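Long-range contact in L-hydantoinase (Arthrobacter aurescens, PDB 1GKR), which hydrolyses the ring of 5-substituted hydantoins, preferring aryl over alkyl derivatives, with two zinc ions per subunit and a substrate-dependent stereoselectivity: residues Met205-Glu217 and Ala275-Arg289. Sequence-based numbering, arbitrary orientation.
Sequences MAAYEASQPVFQE and AERIGPYMKVAPPVR
A buried helix-against-loop contact, joined by Tyr208 on Lys283 and by Arg289 between Glu209 and Glu217, sets helix 205-211 and the start of helix 214-231 against the loop after helix 275-278. With CG anti to the backbone N (chi1 169°), the Tyr208 ring reaches that loop; its OH donates to Val284 O at 2.6 Å, from above the carbonyl plane. Lys283 runs over one ring face, CE 3.8 Å from the ring centroid in a CH-pi contact, while its NZ bonds onward to Ala331 O and Val328 O. A leucine in place of Tyr208 would probably leave Val284 O without this donor and the lysine chain without a flat ring to lie on. In this amidohydrolase of the TIM-barrel clan, the loop continues to the dizinc site: the Pro286 side chain touches the zinc ligand His239. Beyond it, Arg289 links both helices in a salt-bridge network. Its NE meets Glu209 OE2 in the guanidinium plane at 3.2 Å, and its NH1 meets Glu217 OE1 at 2.8 Å, an oxygen shared with Ser241 and Asn242. Val214 CG1 sits over the centre of one guanidinium face, with Pro287 CD on the opposite face. The bent Met205 chain brings CE within 3.8 Å of Gly279 O.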
ATOM      1  N   MET A 205     -20.644 -26.232  15.062  1.00 33.22           N
ATOM      2  CA  MET A 205     -19.598 -26.320  14.068  1.00 29.70           C
ATOM      3  C   MET A 205     -19.310 -24.817  13.968  1.00 30.08           C
ATOM      4  O   MET A 205     -18.169 -24.382  13.777  1.00 31.50           O
ATOM      5  CB  MET A 205     -20.131 -26.841  12.737  1.00 26.70           C
ATOM      6  CG  MET A 205     -19.773 -28.280  12.478  1.00 25.55           C
ATOM      7  SD  MET A 205     -18.001 -28.589  12.666  1.00 22.94           S
ATOM      8  CE  MET A 205     -17.390 -27.966  11.106  1.00 24.52           C
ATOM      9  N   ALA A 206     -20.368 -24.029  14.134  1.00 27.39           N
ATOM     10  CA  ALA A 206     -20.265 -22.580  14.100  1.00 26.47           C
ATOM     11  C   ALA A 206     -19.358 -22.143  15.238  1.00 26.96           C
ATOM     12  O   ALA A 206     -18.497 -21.275  15.066  1.00 29.60           O
ATOM     13  CB  ALA A 206     -21.622 -21.964  14.265  1.00 24.95           C
ATOM     14  N   ALA A 207     -19.554 -22.746  16.403  1.00 24.36           N
ATOM     15  CA  ALA A 207     -18.734 -22.422  17.558  1.00 24.04           C
ATOM     16  C   ALA A 207     -17.261 -22.746  17.266  1.00 24.46           C
ATOM     17  O   ALA A 207     -16.345 -22.019  17.684  1.00 23.04           O
ATOM     18  CB  ALA A 207     -19.214 -23.211  18.761  1.00 23.52           C
ATOM     19  N   TYR A 208     -17.039 -23.847  16.554  1.00 20.71           N
ATOM     20  CA  TYR A 208     -15.696 -24.256  16.211  1.00 19.19           C
ATOM     21  C   TYR A 208     -15.029 -23.191  15.340  1.00 20.14           C
ATOM     22  O   TYR A 208     -13.978 -22.658  15.695  1.00 20.00           O
ATOM     23  CB  TYR A 208     -15.729 -25.591  15.469  1.00 18.88           C
ATOM     24  CG  TYR A 208     -14.409 -25.948  14.842  1.00 19.97           C
ATOM     25  CD1 TYR A 208     -13.264 -26.091  15.622  1.00 18.74           C
ATOM     26  CD2 TYR A 208     -14.286 -26.084  13.465  1.00 20.80           C
ATOM     27  CE1 TYR A 208     -12.029 -26.356  15.045  1.00 19.32           C
ATOM     28  CE2 TYR A 208     -13.047 -26.348  12.875  1.00 22.58           C
ATOM     29  CZ  TYR A 208     -11.926 -26.482  13.672  1.00 21.25           C
ATOM     30  OH  TYR A 208     -10.704 -26.745  13.099  1.00 23.27           O
ATOM     31  N   GLU A 209     -15.648 -22.884  14.206  1.00 18.25           N
ATOM     32  CA  GLU A 209     -15.122 -21.892  13.273  1.00 18.16           C
ATOM     33  C   GLU A 209     -14.744 -20.603  14.006  1.00 19.91           C
ATOM     34  O   GLU A 209     -13.686 -20.016  13.755  1.00 18.52           O
ATOM     35  CB  GLU A 209     -16.174 -21.596  12.194  1.00 16.87           C
ATOM     36  CG  GLU A 209     -15.685 -20.861  10.937  1.00 17.95           C
ATOM     37  CD  GLU A 209     -15.582 -19.340  11.094  1.00 19.61           C
ATOM     38  OE1 GLU A 209     -16.379 -18.745  11.857  1.00 21.11           O
ATOM     39  OE2 GLU A 209     -14.711 -18.736  10.428  1.00 18.97           O
ATOM     40  N   ALA A 210     -15.604 -20.172  14.923  1.00 21.07           N
ATOM     41  CA  ALA A 210     -15.353 -18.942  15.661  1.00 20.40           C
ATOM     42  C   ALA A 210     -14.159 -19.031  16.589  1.00 19.50           C
ATOM     43  O   ALA A 210     -13.565 -18.008  16.914  1.00 20.59           O
ATOM     44  CB  ALA A 210     -16.571 -18.550  16.449  1.00 17.24           C
ATOM     45  N   SER A 211     -13.812 -20.243  17.020  1.00 18.66           N
ATOM     46  CA  SER A 211     -12.680 -20.422  17.929  1.00 18.19           C
ATOM     47  C   SER A 211     -11.332 -20.302  17.207  1.00 18.84           C
ATOM     48  O   SER A 211     -10.288 -20.142  17.843  1.00 21.25           O
ATOM     49  CB  SER A 211     -12.781 -21.770  18.668  1.00 14.28           C
ATOM     50  OG  SER A 211     -12.582 -22.873  17.803  1.00 14.73           O
ATOM     51  N   GLN A 212     -11.359 -20.377  15.882  1.00 17.08           N
ATOM     52  CA  GLN A 212     -10.149 -20.247  15.076  1.00 15.95           C
ATOM     53  C   GLN A 212     -10.495 -19.329  13.914  1.00 14.57           C
ATOM     54  O   GLN A 212     -10.404 -19.722  12.764  1.00 15.45           O
ATOM     55  CB  GLN A 212      -9.710 -21.614  14.554  1.00 15.57           C
ATOM     56  CG  GLN A 212      -9.562 -22.662  15.653  1.00 17.86           C
ATOM     57  CD  GLN A 212      -8.922 -23.963  15.179  1.00 18.07           C
ATOM     58  OE1 GLN A 212      -9.001 -24.984  15.860  1.00 20.94           O
ATOM     59  NE2 GLN A 212      -8.276 -23.931  14.020  1.00 16.94           N
ATOM     60  N   PRO A 213     -10.901 -18.085  14.214  1.00 14.10           N
ATOM     61  CA  PRO A 213     -11.287 -17.066  13.229  1.00 13.60           C
ATOM     62  C   PRO A 213     -10.218 -16.699  12.215  1.00 13.69           C
ATOM     63  O   PRO A 213      -9.047 -17.040  12.391  1.00 13.89           O
ATOM     64  CB  PRO A 213     -11.699 -15.878  14.103  1.00 11.65           C
ATOM     65  CG  PRO A 213     -10.841 -16.031  15.298  1.00 11.79           C
ATOM     66  CD  PRO A 213     -10.898 -17.513  15.573  1.00 12.53           C
ATOM     67  N   VAL A 214     -10.615 -15.993  11.158  1.00 13.00           N
ATOM     68  CA  VAL A 214      -9.658 -15.621  10.130  1.00 14.62           C
ATOM     69  C   VAL A 214      -8.592 -14.663  10.639  1.00 15.67           C
ATOM     70  O   VAL A 214      -7.432 -14.760  10.237  1.00 17.49           O
ATOM     71  CB  VAL A 214     -10.330 -14.972   8.879  1.00 12.82           C
ATOM     72  CG1 VAL A 214     -11.516 -15.780   8.439  1.00 12.40           C
ATOM     73  CG2 VAL A 214     -10.737 -13.579   9.175  1.00 21.55           C
ATOM     74  N   PHE A 215      -8.960 -13.758  11.543  1.00 16.22           N
ATOM     75  CA  PHE A 215      -7.981 -12.791  12.010  1.00 14.73           C
ATOM     76  C   PHE A 215      -6.758 -13.457  12.626  1.00 14.64           C
ATOM     77  O   PHE A 215      -5.646 -12.943  12.495  1.00 15.68           O
ATOM     78  CB  PHE A 215      -8.634 -11.770  12.950  1.00 13.74           C
ATOM     79  CG  PHE A 215      -8.554 -12.115  14.398  1.00 15.39           C
ATOM     80  CD1 PHE A 215      -7.368 -11.931  15.107  1.00 14.84           C
ATOM     81  CD2 PHE A 215      -9.672 -12.584  15.073  1.00 16.48           C
ATOM     82  CE1 PHE A 215      -7.295 -12.205  16.469  1.00 15.07           C
ATOM     83  CE2 PHE A 215      -9.617 -12.866  16.443  1.00 16.44           C
ATOM     84  CZ  PHE A 215      -8.427 -12.676  17.142  1.00 18.61           C
ATOM     85  N   GLN A 216      -6.933 -14.609  13.269  1.00 12.83           N
ATOM     86  CA  GLN A 216      -5.766 -15.270  13.840  1.00 11.59           C
ATOM     87  C   GLN A 216      -5.031 -16.072  12.770  1.00 12.23           C
ATOM     88  O   GLN A 216      -3.804 -16.174  12.803  1.00 11.54           O
ATOM     89  CB  GLN A 216      -6.132 -16.142  15.059  1.00  8.32           C
ATOM     90  CG  GLN A 216      -7.091 -17.292  14.848  1.00  8.52           C
ATOM     91  CD  GLN A 216      -6.418 -18.513  14.272  1.00 11.73           C
ATOM     92  OE1 GLN A 216      -5.273 -18.828  14.607  1.00 12.44           O
ATOM     93  NE2 GLN A 216      -7.134 -19.229  13.411  1.00 11.77           N
ATOM     94  N   GLU A 217      -5.760 -16.615  11.798  1.00 11.55           N
ATOM     95  CA  GLU A 217      -5.096 -17.362  10.736  1.00 12.19           C
ATOM     96  C   GLU A 217      -4.241 -16.372   9.963  1.00 14.05           C
ATOM     97  O   GLU A 217      -3.084 -16.633   9.629  1.00 15.95           O
ATOM     98  CB  GLU A 217      -6.107 -17.987   9.773  1.00  8.16           C
ATOM     99  CG  GLU A 217      -5.459 -18.622   8.549  1.00  4.73           C
ATOM    100  CD  GLU A 217      -6.467 -19.239   7.601  1.00  7.96           C
ATOM    101  OE1 GLU A 217      -7.632 -18.811   7.590  1.00 13.14           O
ATOM    102  OE2 GLU A 217      -6.104 -20.148   6.838  1.00 14.74           O
ATOM    103  N   ALA A 275     -22.256 -26.775   7.122  1.00 35.38           N
ATOM    104  CA  ALA A 275     -21.896 -27.234   8.449  1.00 37.71           C
ATOM    105  C   ALA A 275     -22.969 -28.092   9.090  1.00 40.25           C
ATOM    106  O   ALA A 275     -22.674 -29.140   9.659  1.00 40.24           O
ATOM    107  CB  ALA A 275     -21.578 -26.047   9.340  1.00 35.99           C
ATOM    108  N   GLU A 276     -24.218 -27.660   8.992  1.00 43.58           N
ATOM    109  CA  GLU A 276     -25.296 -28.415   9.604  1.00 47.47           C
ATOM    110  C   GLU A 276     -25.531 -29.822   9.077  1.00 44.55           C
ATOM    111  O   GLU A 276     -25.739 -30.741   9.866  1.00 45.43           O
ATOM    112  CB  GLU A 276     -26.590 -27.615   9.547  1.00 55.07           C
ATOM    113  CG  GLU A 276     -26.818 -26.784  10.795  1.00 66.88           C
ATOM    114  CD  GLU A 276     -27.822 -25.673  10.564  1.00 75.96           C
ATOM    115  OE1 GLU A 276     -28.925 -25.965  10.040  1.00 79.29           O
ATOM    116  OE2 GLU A 276     -27.507 -24.508  10.909  1.00 79.98           O
ATOM    117  N   ARG A 277     -25.492 -30.018   7.765  1.00 40.75           N
ATOM    118  CA  ARG A 277     -25.728 -31.359   7.252  1.00 38.25           C
ATOM    119  C   ARG A 277     -24.487 -32.241   7.220  1.00 37.14           C
ATOM    120  O   ARG A 277     -24.613 -33.458   7.322  1.00 40.54           O
ATOM    121  CB  ARG A 277     -26.366 -31.317   5.862  1.00 38.24           C
ATOM    122  CG  ARG A 277     -25.406 -31.056   4.738  1.00 43.11           C
ATOM    123  CD  ARG A 277     -26.131 -30.675   3.459  1.00 45.62           C
ATOM    124  NE  ARG A 277     -25.191 -30.256   2.422  1.00 47.59           N
ATOM    125  CZ  ARG A 277     -24.329 -31.078   1.823  1.00 49.30           C
ATOM    126  NH1 ARG A 277     -24.296 -32.367   2.160  1.00 46.42           N
ATOM    127  NH2 ARG A 277     -23.492 -30.610   0.898  1.00 49.02           N
ATOM    128  N   ILE A 278     -23.296 -31.651   7.092  1.00 32.57           N
ATOM    129  CA  ILE A 278     -22.059 -32.440   7.041  1.00 26.78           C
ATOM    130  C   ILE A 278     -21.422 -32.594   8.416  1.00 24.76           C
ATOM    131  O   ILE A 278     -20.694 -33.553   8.680  1.00 23.56           O
ATOM    132  CB  ILE A 278     -21.037 -31.811   6.072  1.00 25.46           C
ATOM    133  CG1 ILE A 278     -21.583 -31.858   4.651  1.00 22.34           C
ATOM    134  CG2 ILE A 278     -19.712 -32.546   6.140  1.00 23.73           C
ATOM    135  CD1 ILE A 278     -20.741 -31.089   3.659  1.00 24.80           C
ATOM    136  N   GLY A 279     -21.704 -31.640   9.291  1.00 23.95           N
ATOM    137  CA  GLY A 279     -21.174 -31.704  10.638  1.00 24.42           C
ATOM    138  C   GLY A 279     -19.676 -31.907  10.777  1.00 24.96           C
ATOM    139  O   GLY A 279     -18.886 -31.327  10.035  1.00 24.45           O
ATOM    140  N   PRO A 280     -19.261 -32.765  11.718  1.00 25.06           N
ATOM    141  CA  PRO A 280     -17.854 -33.071  12.002  1.00 22.48           C
ATOM    142  C   PRO A 280     -17.017 -33.579  10.846  1.00 21.38           C
ATOM    143  O   PRO A 280     -15.799 -33.536  10.901  1.00 23.19           O
ATOM    144  CB  PRO A 280     -17.947 -34.083  13.144  1.00 21.86           C
ATOM    145  CG  PRO A 280     -19.221 -34.820  12.832  1.00 24.79           C
ATOM    146  CD  PRO A 280     -20.161 -33.705  12.416  1.00 23.44           C
ATOM    147  N   TYR A 281     -17.659 -34.055   9.792  1.00 22.46           N
ATOM    148  CA  TYR A 281     -16.915 -34.580   8.653  1.00 24.31           C
ATOM    149  C   TYR A 281     -16.338 -33.470   7.799  1.00 21.61           C
ATOM    150  O   TYR A 281     -15.660 -33.704   6.806  1.00 21.79           O
ATOM    151  CB  TYR A 281     -17.827 -35.494   7.832  1.00 27.17           C
ATOM    152  CG  TYR A 281     -18.110 -36.765   8.582  1.00 34.11           C
ATOM    153  CD1 TYR A 281     -17.089 -37.693   8.812  1.00 36.26           C
ATOM    154  CD2 TYR A 281     -19.362 -36.999   9.161  1.00 35.39           C
ATOM    155  CE1 TYR A 281     -17.299 -38.813   9.603  1.00 39.68           C
ATOM    156  CE2 TYR A 281     -19.586 -38.118   9.957  1.00 36.94           C
ATOM    157  CZ  TYR A 281     -18.549 -39.019  10.175  1.00 40.67           C
ATOM    158  OH  TYR A 281     -18.743 -40.118  10.977  1.00 44.94           O
ATOM    159  N   MET A 282     -16.597 -32.253   8.233  1.00 20.76           N
ATOM    160  CA  MET A 282     -16.159 -31.058   7.549  1.00 19.82           C
ATOM    161  C   MET A 282     -15.251 -30.290   8.499  1.00 19.66           C
ATOM    162  O   MET A 282     -14.730 -29.231   8.161  1.00 19.69           O
ATOM    163  CB  MET A 282     -17.393 -30.238   7.219  1.00 18.80           C
ATOM    164  CG  MET A 282     -17.130 -28.893   6.658  1.00 24.28           C
ATOM    165  SD  MET A 282     -18.572 -27.861   6.906  1.00 26.16           S
ATOM    166  CE  MET A 282     -19.805 -29.017   6.641  1.00 24.89           C
ATOM    167  N   LYS A 283     -15.072 -30.824   9.703  1.00 19.51           N
ATOM    168  CA  LYS A 283     -14.223 -30.162  10.679  1.00 19.41           C
ATOM    169  C   LYS A 283     -12.776 -30.356  10.294  1.00 18.62           C
ATOM    170  O   LYS A 283     -12.239 -31.460  10.393  1.00 18.14           O
ATOM    171  CB  LYS A 283     -14.438 -30.721  12.076  1.00 19.84           C
ATOM    172  CG  LYS A 283     -13.659 -29.951  13.109  1.00 21.79           C
ATOM    173  CD  LYS A 283     -13.877 -30.501  14.491  1.00 23.85           C
ATOM    174  CE  LYS A 283     -12.964 -29.826  15.484  1.00 24.99           C
ATOM    175  NZ  LYS A 283     -13.089 -30.460  16.810  1.00 29.55           N
ATOM    176  N   VAL A 284     -12.144 -29.273   9.866  1.00 16.38           N
ATOM    177  CA  VAL A 284     -10.760 -29.336   9.446  1.00 15.13           C
ATOM    178  C   VAL A 284     -10.046 -28.084   9.988  1.00 14.31           C
ATOM    179  O   VAL A 284     -10.700 -27.176  10.503  1.00 14.54           O
ATOM    180  CB  VAL A 284     -10.739 -29.439   7.902  1.00 15.93           C
ATOM    181  CG1 VAL A 284     -10.891 -28.085   7.295  1.00 12.29           C
ATOM    182  CG2 VAL A 284      -9.496 -30.160   7.433  1.00 23.92           C
ATOM    183  N   ALA A 285      -8.719 -28.029   9.922  1.00 14.08           N
ATOM    184  CA  ALA A 285      -8.008 -26.848  10.436  1.00 13.81           C
ATOM    185  C   ALA A 285      -6.971 -26.383   9.452  1.00 15.74           C
ATOM    186  O   ALA A 285      -6.104 -27.167   9.057  1.00 20.36           O
ATOM    187  CB  ALA A 285      -7.333 -27.159  11.734  1.00 10.37           C
ATOM    188  N   PRO A 286      -7.032 -25.103   9.048  1.00 14.33           N
ATOM    189  CA  PRO A 286      -7.995 -24.068   9.446  1.00 15.24           C
ATOM    190  C   PRO A 286      -9.415 -24.424   9.041  1.00 15.76           C
ATOM    191  O   PRO A 286      -9.630 -25.202   8.114  1.00 14.65           O
ATOM    192  CB  PRO A 286      -7.529 -22.832   8.685  1.00 13.09           C
ATOM    193  CG  PRO A 286      -6.140 -23.122   8.349  1.00 16.62           C
ATOM    194  CD  PRO A 286      -6.132 -24.579   8.022  1.00 13.12           C
ATOM    195  N   PRO A 287     -10.407 -23.819   9.709  1.00 16.87           N
ATOM    196  CA  PRO A 287     -11.827 -24.059   9.438  1.00 15.65           C
ATOM    197  C   PRO A 287     -12.248 -23.644   8.034  1.00 17.87           C
ATOM    198  O   PRO A 287     -11.639 -22.756   7.421  1.00 17.76           O
ATOM    199  CB  PRO A 287     -12.528 -23.202  10.488  1.00 14.16           C
ATOM    200  CG  PRO A 287     -11.514 -23.056  11.573  1.00 14.06           C
ATOM    201  CD  PRO A 287     -10.246 -22.855  10.810  1.00 13.66           C
ATOM    202  N   VAL A 288     -13.288 -24.297   7.526  1.00 17.87           N
ATOM    203  CA  VAL A 288     -13.833 -23.942   6.227  1.00 16.32           C
ATOM    204  C   VAL A 288     -14.506 -22.610   6.511  1.00 17.15           C
ATOM    205  O   VAL A 288     -15.079 -22.416   7.583  1.00 16.24           O
ATOM    206  CB  VAL A 288     -14.871 -24.955   5.766  1.00 16.13           C
ATOM    207  CG1 VAL A 288     -15.604 -24.438   4.551  1.00 15.81           C
ATOM    208  CG2 VAL A 288     -14.183 -26.256   5.435  1.00 15.90           C
ATOM    209  N   ARG A 289     -14.423 -21.683   5.570  1.00 16.86           N
ATOM    210  CA  ARG A 289     -14.998 -20.369   5.781  1.00 18.22           C
ATOM    211  C   ARG A 289     -16.378 -20.122   5.165  1.00 19.64           C
ATOM    212  O   ARG A 289     -17.014 -21.031   4.632  1.00 20.52           O
ATOM    213  CB  ARG A 289     -14.004 -19.318   5.304  1.00 18.17           C
ATOM    214  CG  ARG A 289     -13.151 -18.728   6.416  1.00 21.18           C
ATOM    215  CD  ARG A 289     -12.206 -19.690   7.116  1.00 17.87           C
ATOM    216  NE  ARG A 289     -12.245 -19.429   8.556  1.00 20.36           N
ATOM    217  CZ  ARG A 289     -11.190 -19.392   9.368  1.00 20.19           C
ATOM    218  NH1 ARG A 289      -9.967 -19.595   8.911  1.00 18.33           N
ATOM    219  NH2 ARG A 289     -11.366 -19.157  10.658  1.00 20.10           N
TER